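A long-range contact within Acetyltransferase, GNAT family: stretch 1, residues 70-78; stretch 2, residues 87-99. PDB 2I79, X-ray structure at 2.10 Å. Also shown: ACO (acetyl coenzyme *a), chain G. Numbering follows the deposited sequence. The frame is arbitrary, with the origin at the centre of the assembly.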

# COMPACT_ATOMS: atom_id res chain seq x y z
N ILE A 70 -6.65 -16.55 -20.91
CA ILE A 70 -5.87 -15.52 -20.22
C ILE A 70 -4.44 -16.01 -20.01
O ILE A 70 -4.22 -17.07 -19.39
CB ILE A 70 -6.46 -15.14 -18.81
CG1 ILE A 70 -7.89 -14.65 -18.93
CG2 ILE A 70 -5.58 -14.06 -18.12
CD1 ILE A 70 -8.55 -14.25 -17.57
N ALA A 71 -3.49 -15.23 -20.55
CA ALA A 71 -2.07 -15.51 -20.46
C ALA A 71 -1.31 -14.51 -19.56
O ALA A 71 -0.20 -14.81 -19.11
CB ALA A 71 -1.46 -15.53 -21.86
N GLY A 72 -1.91 -13.34 -19.31
CA GLY A 72 -1.29 -12.30 -18.52
C GLY A 72 -2.27 -11.23 -18.06
O GLY A 72 -3.35 -11.08 -18.61
N ILE A 73 -1.91 -10.52 -17.00
CA ILE A 73 -2.70 -9.38 -16.52
C ILE A 73 -1.81 -8.24 -16.09
O ILE A 73 -0.70 -8.46 -15.61
CB ILE A 73 -3.65 -9.76 -15.35
CG1 ILE A 73 -2.88 -10.11 -14.08
CG2 ILE A 73 -4.58 -10.90 -15.77
CD1 ILE A 73 -2.91 -8.97 -13.03
N VAL A 74 -2.28 -7.02 -16.31
CA VAL A 74 -1.68 -5.84 -15.70
C VAL A 74 -2.80 -5.13 -14.93
O VAL A 74 -3.93 -4.97 -15.40
CB VAL A 74 -0.91 -4.92 -16.72
CG1 VAL A 74 -1.76 -4.53 -17.90
CG2 VAL A 74 -0.36 -3.65 -16.00
N ASN A 75 -2.47 -4.74 -13.70
CA ASN A 75 -3.41 -4.14 -12.79
C ASN A 75 -2.87 -2.79 -12.35
O ASN A 75 -1.71 -2.68 -11.93
CB ASN A 75 -3.53 -5.07 -11.61
CG ASN A 75 -4.89 -5.10 -11.04
OD1 ASN A 75 -5.12 -4.58 -9.95
ND2 ASN A 75 -5.83 -5.68 -11.78
N ILE A 76 -3.67 -1.75 -12.51
CA ILE A 76 -3.40 -0.50 -11.81
C ILE A 76 -4.45 -0.27 -10.74
O ILE A 76 -5.65 -0.30 -11.00
CB ILE A 76 -3.34 0.71 -12.71
CG1 ILE A 76 -2.26 0.53 -13.79
CG2 ILE A 76 -3.08 1.95 -11.86
CD1 ILE A 76 -2.29 1.60 -14.84
N THR A 77 -3.95 -0.08 -9.53
CA THR A 77 -4.73 0.16 -8.33
C THR A 77 -4.40 1.55 -7.80
O THR A 77 -3.32 2.06 -8.05
CB THR A 77 -4.38 -0.92 -7.31
OG1 THR A 77 -5.41 -1.90 -7.33
CG2 THR A 77 -4.18 -0.36 -5.94
N ALA A 78 -5.32 2.17 -7.07
CA ALA A 78 -5.13 3.54 -6.61
C ALA A 78 -6.12 3.92 -5.52
O ALA A 78 -7.29 3.53 -5.56
CB ALA A 78 -5.27 4.50 -7.78
N ILE A 87 -1.51 8.55 -8.10
CA ILE A 87 -0.54 7.46 -7.99
C ILE A 87 -1.21 6.09 -8.23
O ILE A 87 -2.11 5.68 -7.47
CB ILE A 87 0.09 7.43 -6.58
CG1 ILE A 87 0.74 8.79 -6.22
CG2 ILE A 87 1.12 6.31 -6.47
CD1 ILE A 87 1.12 8.91 -4.75
N GLY A 88 -0.77 5.40 -9.27
CA GLY A 88 -1.22 4.05 -9.59
C GLY A 88 -0.18 3.04 -9.18
O GLY A 88 1.00 3.15 -9.53
N ASP A 89 -0.61 2.06 -8.38
CA ASP A 89 0.24 0.94 -7.99
C ASP A 89 0.08 -0.13 -9.03
O ASP A 89 -1.05 -0.59 -9.29
CB ASP A 89 -0.21 0.42 -6.62
CG ASP A 89 -0.02 1.47 -5.52
OD1 ASP A 89 1.14 1.83 -5.27
OD2 ASP A 89 -1.03 1.95 -4.93
N LEU A 90 1.20 -0.51 -9.64
CA LEU A 90 1.20 -1.43 -10.77
C LEU A 90 1.48 -2.87 -10.30
O LEU A 90 2.30 -3.11 -9.40
CB LEU A 90 2.21 -0.94 -11.84
CG LEU A 90 2.17 -1.33 -13.33
CD1 LEU A 90 0.95 -0.90 -14.09
CD2 LEU A 90 3.39 -0.70 -14.02
N PHE A 91 0.77 -3.83 -10.93
CA PHE A 91 1.00 -5.27 -10.77
C PHE A 91 0.87 -5.95 -12.14
O PHE A 91 -0.15 -5.75 -12.81
CB PHE A 91 -0.05 -5.85 -9.81
CG PHE A 91 0.03 -7.34 -9.66
CD1 PHE A 91 1.05 -7.93 -8.90
CD2 PHE A 91 -0.89 -8.17 -10.27
CE1 PHE A 91 1.12 -9.32 -8.75
CE2 PHE A 91 -0.83 -9.55 -10.12
CZ PHE A 91 0.18 -10.13 -9.36
N ILE A 92 1.88 -6.74 -12.53
CA ILE A 92 1.83 -7.56 -13.77
C ILE A 92 2.25 -9.01 -13.49
O ILE A 92 3.23 -9.26 -12.79
CB ILE A 92 2.74 -7.00 -14.90
CG1 ILE A 92 2.45 -5.51 -15.15
CG2 ILE A 92 2.59 -7.78 -16.26
CD1 ILE A 92 3.32 -4.88 -16.26
N VAL A 93 1.54 -9.97 -14.06
CA VAL A 93 2.00 -11.34 -14.02
C VAL A 93 1.62 -12.03 -15.31
O VAL A 93 0.53 -11.80 -15.84
CB VAL A 93 1.48 -12.10 -12.78
CG1 VAL A 93 -0.05 -12.05 -12.71
CG2 VAL A 93 1.98 -13.53 -12.78
N ILE A 94 2.56 -12.84 -15.82
CA ILE A 94 2.42 -13.62 -17.06
C ILE A 94 2.58 -15.09 -16.67
O ILE A 94 3.38 -15.42 -15.77
CB ILE A 94 3.46 -13.22 -18.13
CG1 ILE A 94 3.34 -11.72 -18.48
CG2 ILE A 94 3.31 -14.04 -19.42
CD1 ILE A 94 2.02 -11.31 -19.16
N GLY A 95 1.78 -15.98 -17.29
CA GLY A 95 1.98 -17.41 -17.12
C GLY A 95 3.39 -17.78 -17.54
O GLY A 95 3.89 -17.30 -18.56
N LYS A 96 4.04 -18.62 -16.73
CA LYS A 96 5.43 -18.96 -16.89
C LYS A 96 5.68 -19.51 -18.29
O LYS A 96 6.60 -19.09 -18.97
CB LYS A 96 5.84 -19.98 -15.82
CG LYS A 96 7.36 -20.22 -15.74
CD LYS A 96 7.74 -20.99 -14.45
CE LYS A 96 9.21 -21.42 -14.51
NZ LYS A 96 9.82 -21.89 -13.20
N ARG A 97 4.80 -20.41 -18.70
CA ARG A 97 4.83 -21.00 -20.04
C ARG A 97 5.02 -19.95 -21.17
O ARG A 97 5.55 -20.31 -22.23
CB ARG A 97 3.54 -21.81 -20.26
CG ARG A 97 3.68 -23.01 -21.18
CD ARG A 97 2.98 -24.30 -20.59
NE ARG A 97 3.58 -24.71 -19.30
CZ ARG A 97 2.98 -24.67 -18.10
NH1 ARG A 97 1.71 -24.26 -17.96
NH2 ARG A 97 3.66 -25.07 -17.02
N TYR A 98 4.61 -18.69 -20.96
CA TYR A 98 4.69 -17.64 -22.01
C TYR A 98 5.73 -16.54 -21.80
O TYR A 98 5.74 -15.53 -22.53
CB TYR A 98 3.35 -16.94 -22.16
CG TYR A 98 2.13 -17.83 -22.25
CD1 TYR A 98 1.32 -18.03 -21.14
CD2 TYR A 98 1.75 -18.43 -23.46
CE1 TYR A 98 0.18 -18.80 -21.22
CE2 TYR A 98 0.58 -19.20 -23.56
CZ TYR A 98 -0.19 -19.38 -22.42
OH TYR A 98 -1.34 -20.14 -22.44
N TRP A 99 6.58 -16.71 -20.80
CA TRP A 99 7.63 -15.74 -20.56
C TRP A 99 8.58 -15.55 -21.75
O TRP A 99 8.74 -16.46 -22.61
CB TRP A 99 8.45 -16.15 -19.35
CG TRP A 99 7.78 -16.05 -18.03
CD1 TRP A 99 6.52 -15.51 -17.74
CD2 TRP A 99 8.33 -16.46 -16.78
NE1 TRP A 99 6.29 -15.59 -16.39
CE2 TRP A 99 7.37 -16.16 -15.78
CE3 TRP A 99 9.54 -17.06 -16.41
CZ2 TRP A 99 7.59 -16.45 -14.42
CZ3 TRP A 99 9.76 -17.34 -15.06
CH2 TRP A 99 8.79 -17.05 -14.09
N1A ACO G . 17.58 -11.18 -15.97
C2A ACO G . 17.44 -10.11 -16.77
N3A ACO G . 16.55 -10.08 -17.79
C4A ACO G . 15.75 -11.13 -18.05
C5A ACO G . 15.84 -12.33 -17.21
C6A ACO G . 16.82 -12.29 -16.12
N6A ACO G . 16.96 -13.36 -15.30
N7A ACO G . 14.95 -13.20 -17.69
C8A ACO G . 14.34 -12.60 -18.75
N9A ACO G . 14.83 -11.37 -18.96
C1B ACO G . 14.48 -10.32 -19.96
C2B ACO G . 14.18 -10.73 -21.40
O2B ACO G . 15.37 -10.83 -22.19
C3B ACO G . 13.34 -9.57 -21.85
O3B ACO G . 14.08 -8.38 -22.08
P3B ACO G . 14.38 -7.79 -23.54
O7A ACO G . 15.41 -8.83 -23.93
O8A ACO G . 14.90 -6.38 -23.34
O9A ACO G . 13.07 -7.79 -24.29
C4B ACO G . 12.53 -9.23 -20.60
O4B ACO G . 13.34 -9.62 -19.50
C5B ACO G . 11.19 -9.96 -20.62
O5B ACO G . 10.31 -9.13 -21.38
P1A ACO G . 8.89 -9.73 -21.85
O1A ACO G . 9.09 -11.07 -22.50
O2A ACO G . 8.19 -8.59 -22.56
O3A ACO G . 8.25 -10.06 -20.40
P2A ACO G . 7.53 -11.44 -19.89
O4A ACO G . 8.48 -12.61 -19.60
O5A ACO G . 6.36 -11.63 -20.84
O6A ACO G . 7.01 -10.84 -18.47
CBP ACO G . 7.36 -10.91 -16.05
CCP ACO G . 7.93 -10.56 -17.41
CDP ACO G . 8.38 -10.46 -14.99
CEP ACO G . 6.01 -10.18 -15.89
CAP ACO G . 7.15 -12.42 -15.95
OAP ACO G . 8.41 -13.13 -15.98
C9P ACO G . 6.37 -12.79 -14.70
O9P ACO G . 5.15 -12.74 -14.71
N8P ACO G . 7.05 -13.18 -13.63
C7P ACO G . 6.46 -13.62 -12.36
C6P ACO G . 5.63 -12.54 -11.66
C5P ACO G . 6.43 -11.29 -11.45
O5P ACO G . 7.52 -11.36 -10.92
N4P ACO G . 5.90 -10.15 -11.88
C3P ACO G . 6.54 -8.86 -11.74
C2P ACO G . 6.54 -8.33 -10.32
S1P ACO G . 4.88 -8.03 -9.80
C ACO G . 4.45 -6.47 -9.99
O ACO G . 4.40 -6.15 -11.15
CH3 ACO G . 4.16 -5.62 -8.77

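Seven backbone hydrogen bonds join the two stretches as neighbouring antiparallel strands. Three residue pairs bond in both directions. Asn75 N donates to Phe91 O at 2.7 Å, and Phe91 N returns a bond to Asn75 O at 2.9 Å. Thr77 N reaches Asp89 O at 3.0 Å, and Asp89 N reaches Thr77 O at 2.7 Å. Ile73 N meets Val93 O at 3.0 Å, while Val93 N meets Ile73 O at 3.1 Å. Past the end of strand 87-94, Gly95 N adds a nearly straight bond to Ala71 O at 2.9 Å.

Between these pairs lie the non-hydrogen-bonded ones: Gly72 with Ile94, Val74 with Ile92, and Ile76 with Leu90. Here the chains come close enough for CA-H...O contacts, such as Val74 CA to Phe91 O at 3.3 Å. The amides of Ile92 and Ile94 do not face stretch 1. They bind acetyl coenzyme A instead, Ile92 N to ACO O at 2.9 Å and Ile94 N to ACO O9P at 2.8 Å. The strand thus serves both the sheet and the ligand.

Side chains alternate between the two faces. On one, Val74 CG2 packs against Ile92 CG1 at 3.5 Å, and Leu90 CD1 touches Ile76 CG1 at 3.5 Å. Gly72 leaves room on this face for Ile94, whose CD1 lies 3.5 Å from Gly72 CA; a CB there would clash with it. On the other face, Ile73 CD1 meets the edge of the Phe91 ring, 3.5 Å from Phe91 CD2. Ile73 CG1 also lies 3.7 Å from Val93 CG1.

After the strand, a short 3-10 segment brings Tyr98 back to stretch 1. Ala71 CB sits over one face of its ring, 3.7 Å from Tyr98 CE1, in a CH-pi contact.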